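Side-chain contact in Abbfa_003403 (Acinetobacter baumannii, PDB 4ZXH), which probably builds a peptide product as a nonribosomal peptide synthetase, with condensation, adenylation, carrier-protein and thioesterase domains in one chain: residues P1066-H1071 against Q1123-Q1128. Numbering follows the deposited sequence.
Sequences PLWLFH and QKMQPQ
The backbones stay well apart, the nearest CA atoms, those of P1066 and Q1126, being 8.5 Å from each other, where the strand 1067-1070 faces the C-terminal end of helix 1111-1125 and the loop that follows it; side chains alone bridge this gap. The central link is a hydrogen bond from the indole of W1068 to the amide of Q1126, with NE1 of W1068 and OE1 of Q1126 separated by 3.0 Å. It is nearly straight, 173° at the hydrogen, and the oxygen sits at the indole edge, in the ring plane. The N-H meets OE1 almost head-on, near the line of the C=O bond, and the ring and amide planes are only 13° apart. Q1126 reaches the indole with an outstretched chain: CG is anti to the backbone N (chi1 -168°) and the links beyond stay extended. P1066 flanks the same oxygen, its CD 3.4 Å from OE1 of Q1126 and CG little farther, so the proline ring packs against the amide whose oxygen accepts the indole N-H. The other end of this amide is held more loosely: NE2 of Q1126 makes weak hydrogen bonds to the carbonyl oxygens of Q1128 and P1130. M1125 adds an apolar touch at the benzo part of the indole, with its SD 4.2 Å from CH2 of W1068, approaching obliquely. Buried W1068 thus has its polar N-H satisfied by a residue of the loop. In this alpha/beta-hydrolase thioesterase domain, strand 1067-1070 runs parallel between strands 1093-1096 and 1131-1136. The indole also packs on M1122 of helix 1111-1125 and on R1094 of strand 1093-1096, while the carbonyl of Q1126 accepts a hydrogen bond from Y1131, tying the turn after the helix to the start of strand 1131-1136.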
loop_
_atom_site.group_PDB
_atom_site.type_symbol
_atom_site.label_atom_id
_atom_site.label_comp_id
_atom_site.label_asym_id
_atom_site.label_seq_id
_atom_site.Cartn_x
_atom_site.Cartn_y
_atom_site.Cartn_z
ATOM N N PRO A 1066 16.776 36.099 -25.496
ATOM C CA PRO A 1066 16.229 35.867 -24.161
ATOM C C PRO A 1066 16.097 37.169 -23.401
ATOM O O PRO A 1066 16.729 38.156 -23.761
ATOM C CB PRO A 1066 17.284 34.979 -23.476
ATOM C CG PRO A 1066 18.425 34.858 -24.442
ATOM C CD PRO A 1066 18.226 35.868 -25.540
ATOM N N LEU A 1067 15.300 37.156 -22.346
ATOM C CA LEU A 1067 15.285 38.238 -21.378
ATOM C C LEU A 1067 15.974 37.727 -20.124
ATOM O O LEU A 1067 15.599 36.680 -19.607
ATOM C CB LEU A 1067 13.851 38.682 -21.075
ATOM C CG LEU A 1067 13.648 39.580 -19.862
ATOM C CD1 LEU A 1067 14.517 40.813 -20.009
ATOM C CD2 LEU A 1067 12.187 39.960 -19.716
ATOM N N TRP A 1068 16.992 38.444 -19.657
ATOM C CA TRP A 1068 17.701 38.083 -18.429
ATOM C C TRP A 1068 17.172 38.878 -17.254
ATOM O O TRP A 1068 17.044 40.109 -17.326
ATOM C CB TRP A 1068 19.197 38.338 -18.560
ATOM C CG TRP A 1068 19.868 37.487 -19.564
ATOM C CD1 TRP A 1068 20.064 37.774 -20.877
ATOM C CD2 TRP A 1068 20.448 36.193 -19.342
ATOM N NE1 TRP A 1068 20.731 36.738 -21.494
ATOM C CE2 TRP A 1068 20.975 35.756 -20.569
ATOM C CE3 TRP A 1068 20.569 35.365 -18.224
ATOM C CZ2 TRP A 1068 21.614 34.529 -20.709
ATOM C CZ3 TRP A 1068 21.203 34.144 -18.367
ATOM C CH2 TRP A 1068 21.720 33.739 -19.597
ATOM N N LEU A 1069 16.883 38.171 -16.165
ATOM C CA LEU A 1069 16.398 38.797 -14.946
ATOM C C LEU A 1069 17.345 38.545 -13.782
ATOM O O LEU A 1069 17.877 37.456 -13.627
ATOM C CB LEU A 1069 14.995 38.296 -14.616
ATOM C CG LEU A 1069 13.961 38.594 -15.719
ATOM C CD1 LEU A 1069 12.686 37.826 -15.514
ATOM C CD2 LEU A 1069 13.661 40.091 -15.843
ATOM N N PHE A 1070 17.546 39.557 -12.951
ATOM C CA PHE A 1070 18.495 39.428 -11.868
ATOM C C PHE A 1070 17.858 39.580 -10.505
ATOM O O PHE A 1070 16.963 40.398 -10.312
ATOM C CB PHE A 1070 19.595 40.442 -12.060
ATOM C CG PHE A 1070 20.199 40.370 -13.399
ATOM C CD1 PHE A 1070 21.136 39.387 -13.691
ATOM C CD2 PHE A 1070 19.806 41.248 -14.391
ATOM C CE1 PHE A 1070 21.696 39.295 -14.950
ATOM C CE2 PHE A 1070 20.364 41.170 -15.647
ATOM C CZ PHE A 1070 21.307 40.185 -15.928
ATOM N N HIS A 1071 18.343 38.783 -9.562
ATOM C CA HIS A 1071 17.773 38.733 -8.234
ATOM C C HIS A 1071 17.726 40.099 -7.585
ATOM O O HIS A 1071 18.584 40.927 -7.845
ATOM C CB HIS A 1071 18.583 37.790 -7.357
ATOM C CG HIS A 1071 20.010 38.196 -7.184
ATOM N ND1 HIS A 1071 20.399 39.209 -6.337
ATOM C CD2 HIS A 1071 21.149 37.705 -7.728
ATOM C CE1 HIS A 1071 21.714 39.338 -6.380
ATOM N NE2 HIS A 1071 22.194 38.438 -7.217
ATOM N N GLN A 1123 27.304 34.824 -20.937
ATOM C CA GLN A 1123 27.978 34.606 -22.209
ATOM C C GLN A 1123 28.268 33.122 -22.522
ATOM O O GLN A 1123 28.625 32.796 -23.649
ATOM C CB GLN A 1123 29.252 35.446 -22.257
ATOM C CG GLN A 1123 28.928 36.889 -22.654
ATOM C CD GLN A 1123 30.144 37.797 -22.799
ATOM O OE1 GLN A 1123 31.129 37.692 -22.053
ATOM N NE2 GLN A 1123 30.075 38.702 -23.773
ATOM N N LYS A 1124 28.072 32.232 -21.550
ATOM C CA LYS A 1124 28.089 30.785 -21.800
ATOM C C LYS A 1124 26.860 30.318 -22.588
ATOM O O LYS A 1124 26.938 29.371 -23.367
ATOM C CB LYS A 1124 28.158 29.998 -20.485
ATOM C CG LYS A 1124 29.490 30.059 -19.780
ATOM C CD LYS A 1124 29.436 29.387 -18.421
ATOM C CE LYS A 1124 29.256 27.883 -18.538
ATOM N NZ LYS A 1124 29.406 27.239 -17.197
ATOM N N MET A 1125 25.723 30.969 -22.364
ATOM C CA MET A 1125 24.480 30.614 -23.048
ATOM C C MET A 1125 24.193 31.568 -24.206
ATOM O O MET A 1125 23.594 31.166 -25.195
ATOM C CB MET A 1125 23.296 30.599 -22.061
ATOM C CG MET A 1125 23.397 29.517 -21.003
ATOM S SD MET A 1125 22.089 29.537 -19.761
ATOM C CE MET A 1125 20.865 28.435 -20.472
ATOM N N GLN A 1126 24.623 32.826 -24.075
ATOM C CA GLN A 1126 24.464 33.833 -25.131
ATOM C C GLN A 1126 25.759 34.648 -25.321
ATOM O O GLN A 1126 25.941 35.709 -24.712
ATOM C CB GLN A 1126 23.292 34.768 -24.815
ATOM C CG GLN A 1126 22.869 35.663 -25.970
ATOM C CD GLN A 1126 21.856 36.739 -25.569
ATOM O OE1 GLN A 1126 21.322 36.743 -24.452
ATOM N NE2 GLN A 1126 21.597 37.667 -26.486
ATOM N N PRO A 1127 26.659 34.146 -26.174
ATOM C CA PRO A 1127 27.991 34.704 -26.425
ATOM C C PRO A 1127 27.984 36.116 -27.010
ATOM O O PRO A 1127 28.884 36.904 -26.712
ATOM C CB PRO A 1127 28.593 33.720 -27.437
ATOM C CG PRO A 1127 27.822 32.459 -27.254
ATOM C CD PRO A 1127 26.435 32.904 -26.931
ATOM N N GLN A 1128 26.999 36.420 -27.847
ATOM C CA GLN A 1128 26.960 37.709 -28.531
ATOM C C GLN A 1128 25.610 38.382 -28.311
ATOM O O GLN A 1128 24.588 37.715 -28.097
ATOM C CB GLN A 1128 27.237 37.551 -30.037
ATOM C CG GLN A 1128 28.614 36.953 -30.390
ATOM C CD GLN A 1128 29.788 37.866 -30.019
ATOM O OE1 GLN A 1128 29.669 39.095 -30.062
ATOM N NE2 GLN A 1128 30.926 37.264 -29.657
#